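Local coordinates for protein UDP-N-acetylenolpyruvoylglucosamine reductase (Listeria monocytogenes, PDB 3TX1) that binds FAD and probably reduces UDP-N-acetylenolpyruvoylglucosamine to UDP-N-acetylmuramate with NADPH, a step of peptidoglycan biosynthesis for the bacterial cell wall, at residues Gly53-Phe58 with Gly99-Leu104; Asp167-Ala172 with Ala208-Ala213. All coordinates share one frame; numbering follows the deposited sequence.

Contact 1. Residues Gly53-Phe58 with Gly99-Leu104; sequences GAADVF and GVILHL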
ATOM      1  N   GLY A  53       8.333 -11.584   8.010  1.00 55.19           N
ATOM      2  CA  GLY A  53       8.180 -12.633   9.027  1.00 61.29           C
ATOM      3  C   GLY A  53       6.712 -12.823   9.382  1.00 60.08           C
ATOM      4  O   GLY A  53       5.857 -12.107   8.865  1.00 55.61           O
ATOM      5  N   ALA A  54       6.410 -13.786  10.248  1.00 65.26           N
ATOM      6  CA  ALA A  54       5.017 -14.050  10.607  1.00 65.74           C
ATOM      7  C   ALA A  54       4.399 -12.966  11.508  1.00 65.52           C
ATOM      8  O   ALA A  54       5.095 -12.112  12.063  1.00 63.71           O
ATOM      9  CB  ALA A  54       4.851 -15.435  11.211  1.00 68.06           C
ATOM     10  N   ALA A  55       3.074 -12.980  11.577  1.00 66.21           N
ATOM     11  CA  ALA A  55       2.307 -12.089  12.430  1.00 64.72           C
ATOM     12  C   ALA A  55       1.550 -13.077  13.280  1.00 67.52           C
ATOM     13  O   ALA A  55       0.840 -13.940  12.750  1.00 67.57           O
ATOM     14  CB  ALA A  55       1.344 -11.250  11.605  1.00 58.92           C
ATOM     15  N   ASP A  56       1.727 -12.972  14.588  1.00 72.30           N
ATOM     16  CA  ASP A  56       1.135 -13.935  15.564  1.00 80.29           C
ATOM     17  C   ASP A  56      -0.396 -14.176  15.525  1.00 77.28           C
ATOM     18  O   ASP A  56      -0.845 -15.314  15.742  1.00 78.46           O
ATOM     19  CB  ASP A  56       1.642 -13.627  16.985  1.00 83.47           C
ATOM     20  CG  ASP A  56       2.054 -12.159  17.153  1.00 83.65           C
ATOM     21  OD1 ASP A  56       1.316 -11.256  16.678  1.00 78.92           O
ATOM     22  OD2 ASP A  56       3.137 -11.916  17.737  1.00 84.60           O
ATOM     23  N   VAL A  57      -1.161 -13.115  15.219  1.00 70.07           N
ATOM     24  CA  VAL A  57      -2.630 -13.158  15.115  1.00 65.77           C
ATOM     25  C   VAL A  57      -3.122 -12.472  13.806  1.00 59.96           C
ATOM     26  O   VAL A  57      -3.149 -11.243  13.718  1.00 55.55           O
ATOM     27  CB  VAL A  57      -3.294 -12.489  16.343  1.00 64.33           C
ATOM     28  CG1 VAL A  57      -4.791 -12.729  16.327  1.00 59.89           C
ATOM     29  CG2 VAL A  57      -2.694 -13.013  17.656  1.00 71.59           C
ATOM     30  N   PHE A  58      -3.552 -13.275  12.828  1.00 57.52           N
ATOM     31  CA  PHE A  58      -3.956 -12.788  11.508  1.00 53.60           C
ATOM     32  C   PHE A  58      -5.453 -12.922  11.230  1.00 54.84           C
ATOM     33  O   PHE A  58      -5.969 -14.026  11.053  1.00 58.01           O
ATOM     34  CB  PHE A  58      -3.152 -13.523  10.439  1.00 55.46           C
ATOM     35  CG  PHE A  58      -3.255 -12.926   9.072  1.00 50.68           C
ATOM     36  CD1 PHE A  58      -2.605 -11.727   8.770  1.00 47.24           C
ATOM     37  CD2 PHE A  58      -3.983 -13.570   8.068  1.00 50.44           C
ATOM     38  CE1 PHE A  58      -2.709 -11.175   7.499  1.00 43.43           C
ATOM     39  CE2 PHE A  58      -4.081 -13.016   6.788  1.00 46.39           C
ATOM     40  CZ  PHE A  58      -3.433 -11.828   6.507  1.00 42.70           C
ATOM     41  N   GLY A  99       1.105  -8.301  18.034  1.00 70.76           N
ATOM     42  CA  GLY A  99      -0.273  -7.879  18.148  1.00 66.10           C
ATOM     43  C   GLY A  99      -1.122  -8.627  17.132  1.00 65.19           C
ATOM     44  O   GLY A  99      -0.852  -9.807  16.831  1.00 67.29           O
ATOM     45  N   VAL A 100      -2.133  -7.930  16.603  1.00 56.57           N
ATOM     46  CA  VAL A 100      -3.069  -8.470  15.637  1.00 52.18           C
ATOM     47  C   VAL A 100      -2.920  -7.688  14.340  1.00 49.99           C
ATOM     48  O   VAL A 100      -2.872  -6.457  14.351  1.00 49.82           O
ATOM     49  CB  VAL A 100      -4.512  -8.268  16.151  1.00 52.33           C
ATOM     50  CG1 VAL A 100      -5.573  -8.581  15.093  1.00 48.90           C
ATOM     51  CG2 VAL A 100      -4.747  -9.084  17.407  1.00 57.95           C
ATOM     52  N   ILE A 101      -2.857  -8.410  13.229  1.00 47.33           N
ATOM     53  CA  ILE A 101      -2.803  -7.810  11.914  1.00 44.69           C
ATOM     54  C   ILE A 101      -4.170  -8.078  11.279  1.00 43.94           C
ATOM     55  O   ILE A 101      -4.648  -9.220  11.296  1.00 47.34           O
ATOM     56  CB  ILE A 101      -1.662  -8.412  11.040  1.00 47.96           C
ATOM     57  CG1 ILE A 101      -0.274  -7.938  11.501  1.00 48.75           C
ATOM     58  CG2 ILE A 101      -1.826  -8.029   9.578  1.00 43.25           C
ATOM     59  CD1 ILE A 101       0.166  -8.479  12.853  1.00 53.71           C
ATOM     60  N   LEU A 102      -4.808  -7.020  10.764  1.00 38.09           N
ATOM     61  CA  LEU A 102      -6.095  -7.109  10.096  1.00 34.68           C
ATOM     62  C   LEU A 102      -5.919  -6.903   8.619  1.00 33.35           C
ATOM     63  O   LEU A 102      -5.320  -5.917   8.198  1.00 31.69           O
ATOM     64  CB  LEU A 102      -7.002  -5.981  10.533  1.00 33.15           C
ATOM     65  CG  LEU A 102      -8.059  -5.985  11.609  1.00 33.46           C
ATOM     66  CD1 LEU A 102      -8.748  -4.638  11.482  1.00 30.95           C
ATOM     67  CD2 LEU A 102      -9.064  -7.076  11.327  1.00 34.25           C
ATOM     68  N   HIS A 103      -6.505  -7.800   7.848  1.00 32.92           N
ATOM     69  CA  HIS A 103      -6.417  -7.770   6.424  1.00 33.23           C
ATOM     70  C   HIS A 103      -7.850  -7.786   5.936  1.00 34.89           C
ATOM     71  O   HIS A 103      -8.625  -8.724   6.171  1.00 36.84           O
ATOM     72  CB  HIS A 103      -5.568  -8.967   5.967  1.00 36.71           C
ATOM     73  CG  HIS A 103      -5.232  -8.974   4.490  1.00 37.29           C
ATOM     74  ND1 HIS A 103      -4.569  -7.966   3.885  1.00 36.52           N
ATOM     75  CD2 HIS A 103      -5.470  -9.931   3.508  1.00 40.15           C
ATOM     76  CE1 HIS A 103      -4.431  -8.249   2.573  1.00 36.99           C
ATOM     77  NE2 HIS A 103      -4.985  -9.449   2.346  1.00 39.25           N
ATOM     78  N   LEU A 104      -8.219  -6.747   5.216  1.00 32.60           N
ATOM     79  CA  LEU A 104      -9.590  -6.577   4.818  1.00 34.61           C
ATOM     80  C   LEU A 104      -9.827  -7.034   3.412  1.00 42.14           C
ATOM     81  O   LEU A 104     -10.598  -6.477   2.680  1.00 45.44           O
ATOM     82  CB  LEU A 104      -9.994  -5.135   4.958  1.00 30.77           C
ATOM     83  CG  LEU A 104      -9.487  -4.452   6.199  1.00 29.49           C
ATOM     84  CD1 LEU A 104      -9.447  -2.972   5.997  1.00 32.88           C
ATOM     85  CD2 LEU A 104     -10.322  -4.791   7.387  1.00 27.83           C
TER
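Gly99 meets Val57 through its carbonyl. Gly99 O lies 3.7 Å from Val57 CB, against the base of that branched side chain. The carboxylate of Asp56 also sits by Gly99, and its OD2 forms a salt bridge with Arg98. Val100 comes next and puts CG2 3.8 Å from CG1 of Val57. The two valine side chains meet at a slant on one face of the sheet, and Val100 also packs on Cys74 of helix 64-76. The CA-H of Val100 points to Val57 O. That same oxygen takes the one backbone hydrogen bond between the segments, from Ile101 N to Val57 O at 2.9 Å. It is nearly straight, with 167° at the hydrogen. Ile101 pairs in parallel with Phe58. The two strands are the inner ones of a four-stranded mixed sheet, between 36-42 and 81-84, in the FAD-binding PCMH-type region.

Ile101 faces the other side from Val100 and reaches two partners with two branches. CG1 stands beside the backbone N (chi1 -73°) and carries CD1 to the methyl of Ala55. CG2 meets Phe58 CD1 at 3.9 Å, obliquely to the ring. His103 follows on the same face. Its CB is 3.6 Å from Phe58 CZ, and the two side chains run side by side in the same direction. Their rings are turned by 28° but slid apart, with centroids 5.8 Å from each other, so they barely overlap. ND1 of His103 is hydrogen-bonded to Leu84 O, and Tyr46 meets both rings. Leu104, at the end, touches the bound FAD.

Contact 2. Residues Asp167-Ala172 with Ala208-Ala213; sequences DVLEAA and ATFSLA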
ATOM      1  N   ASP A 167      -6.945  14.391  -5.067  1.00 49.93           N
ATOM      2  CA  ASP A 167      -7.597  15.117  -6.173  1.00 52.37           C
ATOM      3  C   ASP A 167      -9.051  14.694  -6.314  1.00 52.60           C
ATOM      4  O   ASP A 167      -9.889  15.526  -6.631  1.00 57.92           O
ATOM      5  CB  ASP A 167      -6.921  14.882  -7.529  1.00 51.62           C
ATOM      6  CG  ASP A 167      -5.543  15.503  -7.617  1.00 53.36           C
ATOM      7  OD1 ASP A 167      -5.311  16.511  -6.913  1.00 56.64           O
ATOM      8  OD2 ASP A 167      -4.709  15.001  -8.412  1.00 50.36           O
ATOM      9  N   VAL A 168      -9.366  13.423  -6.082  1.00 48.45           N
ATOM     10  CA  VAL A 168     -10.744  13.000  -6.277  1.00 49.79           C
ATOM     11  C   VAL A 168     -11.433  12.293  -5.135  1.00 50.79           C
ATOM     12  O   VAL A 168     -12.533  11.733  -5.331  1.00 50.20           O
ATOM     13  CB  VAL A 168     -10.943  12.155  -7.548  1.00 47.88           C
ATOM     14  CG1 VAL A 168     -10.933  13.039  -8.770  1.00 47.20           C
ATOM     15  CG2 VAL A 168      -9.931  11.017  -7.618  1.00 46.78           C
ATOM     16  N   LEU A 169     -10.853  12.343  -3.957  1.00 51.70           N
ATOM     17  CA  LEU A 169     -11.468  11.700  -2.820  1.00 48.95           C
ATOM     18  C   LEU A 169     -12.658  12.489  -2.376  1.00 52.03           C
ATOM     19  O   LEU A 169     -12.495  13.601  -1.965  1.00 52.44           O
ATOM     20  CB  LEU A 169     -10.484  11.645  -1.688  1.00 45.63           C
ATOM     21  CG  LEU A 169     -10.715  10.597  -0.619  1.00 45.35           C
ATOM     22  CD1 LEU A 169     -11.537   9.439  -1.104  1.00 46.45           C
ATOM     23  CD2 LEU A 169      -9.343  10.150  -0.215  1.00 43.13           C
ATOM     24  N   GLU A 170     -13.846  11.909  -2.441  1.00 51.55           N
ATOM     25  CA  GLU A 170     -15.025  12.630  -2.024  1.00 58.27           C
ATOM     26  C   GLU A 170     -15.290  12.378  -0.528  1.00 61.39           C
ATOM     27  O   GLU A 170     -15.328  13.307   0.294  1.00 62.86           O
ATOM     28  CB  GLU A 170     -16.241  12.142  -2.794  1.00 63.04           C
ATOM     29  CG  GLU A 170     -17.570  12.672  -2.280  1.00 73.99           C
ATOM     30  CD  GLU A 170     -17.727  14.171  -2.430  1.00 82.12           C
ATOM     31  OE1 GLU A 170     -16.919  14.801  -3.155  1.00 88.28           O
ATOM     32  OE2 GLU A 170     -18.660  14.713  -1.789  1.00 82.96           O
ATOM     33  N   ALA A 171     -15.480  11.102  -0.196  1.00 57.82           N
ATOM     34  CA  ALA A 171     -15.836  10.672   1.138  1.00 50.77           C
ATOM     35  C   ALA A 171     -15.205   9.315   1.443  1.00 46.25           C
ATOM     36  O   ALA A 171     -14.841   8.557   0.540  1.00 44.30           O
ATOM     37  CB  ALA A 171     -17.350  10.575   1.237  1.00 49.40           C
ATOM     38  N   ALA A 172     -15.107   9.007   2.730  1.00 44.53           N
ATOM     39  CA  ALA A 172     -14.581   7.733   3.184  1.00 40.23           C
ATOM     40  C   ALA A 172     -15.290   7.252   4.443  1.00 39.50           C
ATOM     41  O   ALA A 172     -15.696   8.064   5.301  1.00 40.33           O
ATOM     42  CB  ALA A 172     -13.100   7.855   3.455  1.00 37.81           C
ATOM     43  N   ALA A 208     -14.309   3.852   0.201  1.00 35.10           N
ATOM     44  CA  ALA A 208     -14.006   5.191  -0.296  1.00 38.24           C
ATOM     45  C   ALA A 208     -14.943   5.657  -1.429  1.00 40.73           C
ATOM     46  O   ALA A 208     -15.427   4.833  -2.233  1.00 39.89           O
ATOM     47  CB  ALA A 208     -12.549   5.258  -0.738  1.00 36.37           C
ATOM     48  N   THR A 209     -15.207   6.967  -1.464  1.00 44.30           N
ATOM     49  CA  THR A 209     -16.067   7.575  -2.497  1.00 48.58           C
ATOM     50  C   THR A 209     -15.289   8.598  -3.300  1.00 49.26           C
ATOM     51  O   THR A 209     -14.815   9.607  -2.756  1.00 50.46           O
ATOM     52  CB  THR A 209     -17.265   8.357  -1.918  1.00 54.06           C
ATOM     53  OG1 THR A 209     -18.122   7.499  -1.166  1.00 56.69           O
ATOM     54  CG2 THR A 209     -18.076   8.926  -3.042  1.00 59.27           C
ATOM     55  N   PHE A 210     -15.171   8.348  -4.600  1.00 48.94           N
ATOM     56  CA  PHE A 210     -14.476   9.281  -5.489  1.00 49.44           C
ATOM     57  C   PHE A 210     -15.454  10.084  -6.371  1.00 52.59           C
ATOM     58  O   PHE A 210     -16.347   9.500  -7.007  1.00 53.77           O
ATOM     59  CB  PHE A 210     -13.522   8.512  -6.370  1.00 46.02           C
ATOM     60  CG  PHE A 210     -12.678   7.511  -5.639  1.00 41.99           C
ATOM     61  CD1 PHE A 210     -13.011   6.161  -5.670  1.00 41.07           C
ATOM     62  CD2 PHE A 210     -11.511   7.903  -4.984  1.00 40.91           C
ATOM     63  CE1 PHE A 210     -12.220   5.218  -5.036  1.00 37.54           C
ATOM     64  CE2 PHE A 210     -10.710   6.973  -4.347  1.00 37.58           C
ATOM     65  CZ  PHE A 210     -11.069   5.631  -4.375  1.00 37.06           C
ATOM     66  N   SER A 211     -15.307  11.415  -6.371  1.00 55.19           N
ATOM     67  CA  SER A 211     -16.120  12.341  -7.191  1.00 57.68           C
ATOM     68  C   SER A 211     -15.569  12.447  -8.619  1.00 56.82           C
ATOM     69  O   SER A 211     -14.676  13.256  -8.883  1.00 56.58           O
ATOM     70  CB  SER A 211     -16.091  13.737  -6.586  1.00 60.82           C
ATOM     71  OG  SER A 211     -17.076  13.908  -5.603  1.00 66.18           O
ATOM     72  N   LEU A 212     -16.081  11.692  -9.565  1.00 55.84           N
ATOM     73  CA  LEU A 212     -15.526  11.793 -10.894  1.00 55.73           C
ATOM     74  C   LEU A 212     -16.369  12.637 -11.839  1.00 59.48           C
ATOM     75  O   LEU A 212     -17.408  13.131 -11.486  1.00 64.65           O
ATOM     76  CB  LEU A 212     -15.278  10.411 -11.476  1.00 52.77           C
ATOM     77  CG  LEU A 212     -14.566   9.374 -10.617  1.00 48.59           C
ATOM     78  CD1 LEU A 212     -14.317   8.092 -11.371  1.00 46.42           C
ATOM     79  CD2 LEU A 212     -13.318   9.891  -9.947  1.00 47.08           C
ATOM     80  N   ALA A 213     -15.906  12.814 -13.045  1.00 58.70           N
ATOM     81  CA  ALA A 213     -16.682  13.545 -14.033  1.00 63.27           C
ATOM     82  C   ALA A 213     -16.941  12.701 -15.301  1.00 64.27           C
ATOM     83  O   ALA A 213     -16.117  11.864 -15.689  1.00 60.80           O
ATOM     84  CB  ALA A 213     -15.987  14.851 -14.378  1.00 63.37           C
TER
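Leu169 and Phe210 meet where strand 169-175 pairs with strand 204-214. The pairing is antiparallel, and it slips by one residue between Leu169 and Ala171. Two residues, Glu170 and Ala171, stand opposite the single Thr209, a classic beta bulge.

The contact has two sides, packed differently. On one side, CD1 of Leu169 rests against both Ala208 CB, at 4.3 Å, and CE2 of Phe210, at 4.2 Å. Its CG lies anti to the backbone N (chi1 -158°), which brings the tip back to the neighbouring strand although CB points away from it. Leu154 of helix 150-156 packs on Leu169, Ala172 and Ala208. Nearby, Val168 sets its CB against Leu212 CD2, and the Phe210 ring turns its edge to Val168 O. Helix 125-134 adds Thr128 against Phe210 and Ala132 against Leu212.

On the other side, Glu170 CB and Thr209 CG2 lie alongside each other, 3.7 Å apart. Ala171 CB fills the next place, against Thr209 CB. The Glu170 chain bends at chi2 (65°) and folds its carboxylate over Ser211. Ser211 OG donates to Glu170 OE1 at 2.6 Å, from above the carboxylate plane. Arg186 adds a long, weak ion pair to the same oxygen.

Thr209 is gripped by three backbone bonds. Its O accepts from Glu170 N and Ala171 N, the latter at 3.0 Å, and its N donates to Ala171 O. Ser211 N donates to Val168 O at 3.0 Å. One carbonyl shared by two N-H groups thus satisfies the extra residue of the bulge, and a serine hydroxyl ties down the acidic side chain.

How the contacts relate
From the N terminus, contact 1 comes first. It closes a loop of 40 residues that runs from 53-58 through helix 64-76 and strand 81-84 to 99-104. Contact 2 opens only later and closes a second loop, of 35 residues, through strand 181-185. The two follow in series and neither nest nor cross. Contact 1 joins the inner strands of the mixed four-stranded sheet. Contact 2 joins two strands of the antiparallel sheet. Their centres are 30 Å apart and they do not touch. This matches the two alpha-beta subdomains of the PCMH-type fold, which hold FAD between them. The first sheet reaches the cofactor at the end of 99-104; the Ala208 side chain lies about 9 Å away.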